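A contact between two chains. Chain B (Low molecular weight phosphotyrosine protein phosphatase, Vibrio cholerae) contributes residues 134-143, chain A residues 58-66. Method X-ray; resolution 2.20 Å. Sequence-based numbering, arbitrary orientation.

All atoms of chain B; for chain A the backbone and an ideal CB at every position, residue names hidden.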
# COMPACT_ATOMS: atom_id res chain seq x y z
N PHE B 134 7.15 -0.19 -3.69
CA PHE B 134 6.76 0.29 -5.02
C PHE B 134 7.97 0.84 -5.77
O PHE B 134 8.10 0.65 -6.98
CB PHE B 134 5.66 1.35 -4.90
CG PHE B 134 4.27 0.76 -4.80
CD1 PHE B 134 3.78 0.27 -3.60
CD2 PHE B 134 3.46 0.67 -5.91
CE1 PHE B 134 2.53 -0.29 -3.52
CE2 PHE B 134 2.20 0.12 -5.83
CZ PHE B 134 1.73 -0.36 -4.64
N GLN B 135 8.85 1.52 -5.03
CA GLN B 135 10.09 2.10 -5.62
C GLN B 135 11.00 0.95 -6.08
O GLN B 135 11.67 1.11 -7.12
CB GLN B 135 10.80 2.99 -4.60
CG GLN B 135 10.08 4.30 -4.33
CD GLN B 135 10.72 5.07 -3.20
OE1 GLN B 135 11.58 4.57 -2.48
NE2 GLN B 135 10.30 6.32 -3.03
N ARG B 136 11.00 -0.15 -5.33
CA ARG B 136 11.82 -1.34 -5.67
C ARG B 136 11.24 -1.99 -6.93
O ARG B 136 12.03 -2.44 -7.78
CB ARG B 136 11.85 -2.33 -4.50
CG ARG B 136 12.59 -1.82 -3.27
CD ARG B 136 13.46 -2.89 -2.64
NE ARG B 136 14.50 -2.33 -1.79
CZ ARG B 136 15.51 -3.01 -1.28
NH1 ARG B 136 15.74 -4.25 -1.68
NH2 ARG B 136 16.30 -2.46 -0.37
N THR B 137 9.91 -2.03 -7.03
CA THR B 137 9.22 -2.62 -8.21
C THR B 137 9.61 -1.81 -9.46
O THR B 137 9.96 -2.43 -10.48
CB THR B 137 7.70 -2.65 -8.01
OG1 THR B 137 7.42 -3.47 -6.88
CG2 THR B 137 6.96 -3.17 -9.22
N ALA B 138 9.55 -0.48 -9.36
CA ALA B 138 9.91 0.39 -10.46
C ALA B 138 11.29 0.03 -11.00
O ALA B 138 11.45 -0.15 -12.21
CB ALA B 138 9.88 1.85 -10.01
N LEU B 139 12.27 -0.15 -10.11
CA LEU B 139 13.63 -0.44 -10.58
C LEU B 139 13.69 -1.78 -11.30
O LEU B 139 14.29 -1.88 -12.38
CB LEU B 139 14.63 -0.44 -9.42
CG LEU B 139 14.87 0.87 -8.66
CD1 LEU B 139 15.72 0.62 -7.42
CD2 LEU B 139 15.56 1.88 -9.59
N LEU B 140 13.04 -2.81 -10.74
CA LEU B 140 13.01 -4.10 -11.43
C LEU B 140 12.31 -3.99 -12.78
O LEU B 140 12.79 -4.53 -13.79
CB LEU B 140 12.34 -5.16 -10.57
CG LEU B 140 12.41 -6.59 -11.11
CD1 LEU B 140 13.85 -7.03 -11.34
CD2 LEU B 140 11.72 -7.58 -10.16
N ILE B 141 11.19 -3.26 -12.84
CA ILE B 141 10.51 -3.11 -14.12
C ILE B 141 11.40 -2.36 -15.12
O ILE B 141 11.46 -2.70 -16.31
CB ILE B 141 9.15 -2.43 -13.93
CG1 ILE B 141 8.17 -3.37 -13.21
CG2 ILE B 141 8.54 -2.03 -15.29
CD1 ILE B 141 6.78 -2.72 -12.89
N GLU B 142 12.11 -1.34 -14.64
CA GLU B 142 12.99 -0.58 -15.52
C GLU B 142 14.02 -1.49 -16.15
O GLU B 142 14.21 -1.48 -17.38
CB GLU B 142 13.66 0.54 -14.72
CG GLU B 142 14.37 1.58 -15.54
CD GLU B 142 14.97 2.67 -14.65
OE1 GLU B 142 15.63 2.31 -13.65
OE2 GLU B 142 14.76 3.87 -14.94
N SER B 143 14.66 -2.32 -15.33
CA SER B 143 15.64 -3.28 -15.84
C SER B 143 15.01 -4.19 -16.89
O SER B 143 15.58 -4.39 -17.96
CB SER B 143 16.18 -4.11 -14.67
OG SER B 143 16.55 -5.41 -15.08
N UNK A 58 3.36 7.70 -8.00
CA UNK A 58 4.32 8.49 -7.25
C UNK A 58 5.68 7.82 -7.28
O UNK A 58 6.71 8.49 -7.38
CB UNK A 58 3.85 8.69 -5.81
N UNK A 59 5.69 6.49 -7.21
CA UNK A 59 6.95 5.78 -7.33
C UNK A 59 7.59 6.04 -8.70
O UNK A 59 8.83 6.08 -8.81
CB UNK A 59 6.74 4.28 -7.11
N UNK A 60 6.78 6.19 -9.75
CA UNK A 60 7.33 6.57 -11.05
C UNK A 60 7.93 7.97 -11.01
O UNK A 60 9.00 8.21 -11.58
CB UNK A 60 6.25 6.50 -12.13
N UNK A 61 7.21 8.91 -10.38
CA UNK A 61 7.73 10.26 -10.25
C UNK A 61 9.02 10.28 -9.46
O UNK A 61 9.95 11.01 -9.80
CB UNK A 61 6.69 11.17 -9.59
N UNK A 62 9.11 9.45 -8.41
CA UNK A 62 10.32 9.43 -7.58
C UNK A 62 11.55 9.12 -8.41
O UNK A 62 12.66 9.50 -8.04
CB UNK A 62 10.18 8.40 -6.45
N UNK A 63 11.40 8.36 -9.50
CA UNK A 63 12.51 8.03 -10.37
C UNK A 63 12.55 8.89 -11.63
O UNK A 63 13.25 8.55 -12.60
CB UNK A 63 12.44 6.55 -10.76
N UNK A 64 11.83 10.01 -11.64
CA UNK A 64 11.93 10.93 -12.76
C UNK A 64 11.08 10.60 -13.97
O UNK A 64 11.24 11.24 -15.02
CB UNK A 64 13.39 11.01 -13.20
N UNK A 65 10.19 9.62 -13.90
CA UNK A 65 9.26 9.40 -15.00
C UNK A 65 8.03 10.27 -14.82
O UNK A 65 7.57 10.47 -13.69
CB UNK A 65 8.86 7.93 -15.09
N UNK A 66 7.50 10.76 -15.92
CA UNK A 66 6.28 11.54 -15.87
C UNK A 66 5.10 10.63 -16.15
O UNK A 66 4.89 10.23 -17.30
CB UNK A 66 6.33 12.70 -16.87

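Position 58 opens the stretch on a helix, with nothing of chain B near its ideal CB; the contact sets no rule there, and most helix-compatible residues would do. It is Gln A58, which makes no contact with chain B.

Position 59 is the tight point. Its CA lies 5.1 Å from the CA of Gln B135, and its CB points toward chain B, with the ideal CB 3.8 Å from Phe B134 CB and 4.1 Å from Gln B135 N. Backbones this close favour a small side chain, alanine first, with glycine or serine conceivable. The deposited Ala A59 sets its methyl against Phe B134 CB.

At 60 the CB points away from chain B, so the contact leaves the choice wide. Leu A60 fills it; its end turns back, but Leu A60 CD2 stays 4.8 Å from Ala B138 CB. Position 61 is out of reach and equally free; it holds Gln A61.

Position 62 points its CB toward the amide end of Gln B135, 4.0 Å from NE2. A donor so near asks for a short acceptor: aspartate or asparagine, perhaps serine. Asp A62 answers with a hydrogen bond from Gln B135 NE2 to its OD2, 2.7 Å long with an N-H...acceptor angle of 157°.

At 63 the CB again points toward chain B, but Ala B138 CB is 5.4 Å from it, and the small alanine leaves a shallow groove flanked by Gln B135 and Leu B139. A long, flat or flexible apolar group would suit: tyrosine, phenylalanine, methionine or leucine. Tyr A63 lays its ring here and has the largest covered area of either stretch. Leu B139 CD2 sits over one face, 4.0 Å from the ring centroid in a CH-pi contact, while Ala B138 CB packs 3.9 Å from Tyr A63 CD2.

Position 64 has phi/psi of 83/8, where a CB would jam against the carbonyl O of residue 63. The backbone alone calls for glycine, and Gly A64 is found.

At 65 the CB points toward chain B, and the carboxylate of Glu B142 lies farther along, its OE2 7.2 Å from the ideal CB. A long side chain ending in a donor suits it: tyrosine, lysine or arginine. Tyr A65 donates from OH to Glu B142 OE2 in a very short hydrogen bond of 2.4 Å.

Position 66 is out of reach and unconstrained by this contact; it is His A66.

Chain A (58-66) QALQDYGYH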
# COMPACT_ATOMS: atom_id res chain seq x y z
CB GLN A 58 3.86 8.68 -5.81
CG GLN A 58 2.74 9.69 -5.68
CD GLN A 58 1.84 9.45 -4.48
OE1 GLN A 58 1.77 8.35 -3.93
NE2 GLN A 58 1.15 10.50 -4.06
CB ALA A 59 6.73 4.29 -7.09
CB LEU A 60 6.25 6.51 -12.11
CG LEU A 60 5.84 5.07 -12.36
CD1 LEU A 60 4.62 5.04 -13.26
CD2 LEU A 60 7.01 4.36 -13.00
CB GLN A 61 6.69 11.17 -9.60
CG GLN A 61 5.40 11.28 -10.41
CD GLN A 61 4.32 12.06 -9.68
OE1 GLN A 61 4.12 11.88 -8.49
NE2 GLN A 61 3.59 12.90 -10.42
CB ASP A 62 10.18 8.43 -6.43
CG ASP A 62 9.12 8.83 -5.39
OD1 ASP A 62 8.66 10.00 -5.37
OD2 ASP A 62 8.74 7.93 -4.60
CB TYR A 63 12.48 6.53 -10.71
CG TYR A 63 12.90 5.70 -9.51
CD1 TYR A 63 14.22 5.77 -9.02
CD2 TYR A 63 11.99 4.92 -8.83
CE1 TYR A 63 14.61 5.05 -7.89
CE2 TYR A 63 12.37 4.19 -7.70
CZ TYR A 63 13.67 4.26 -7.24
OH TYR A 63 14.02 3.54 -6.12
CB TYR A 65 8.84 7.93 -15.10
CG TYR A 65 9.97 7.02 -15.47
CD1 TYR A 65 10.72 6.37 -14.50
CD2 TYR A 65 10.29 6.80 -16.80
CE1 TYR A 65 11.76 5.54 -14.83
CE2 TYR A 65 11.32 5.97 -17.15
CZ TYR A 65 12.06 5.34 -16.16
OH TYR A 65 13.10 4.51 -16.51
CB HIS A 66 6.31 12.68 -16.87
CG HIS A 66 5.12 13.58 -16.75
ND1 HIS A 66 4.04 13.50 -17.61
CD2 HIS A 66 4.81 14.53 -15.85
CE1 HIS A 66 3.13 14.39 -17.25
NE2 HIS A 66 3.57 15.03 -16.19
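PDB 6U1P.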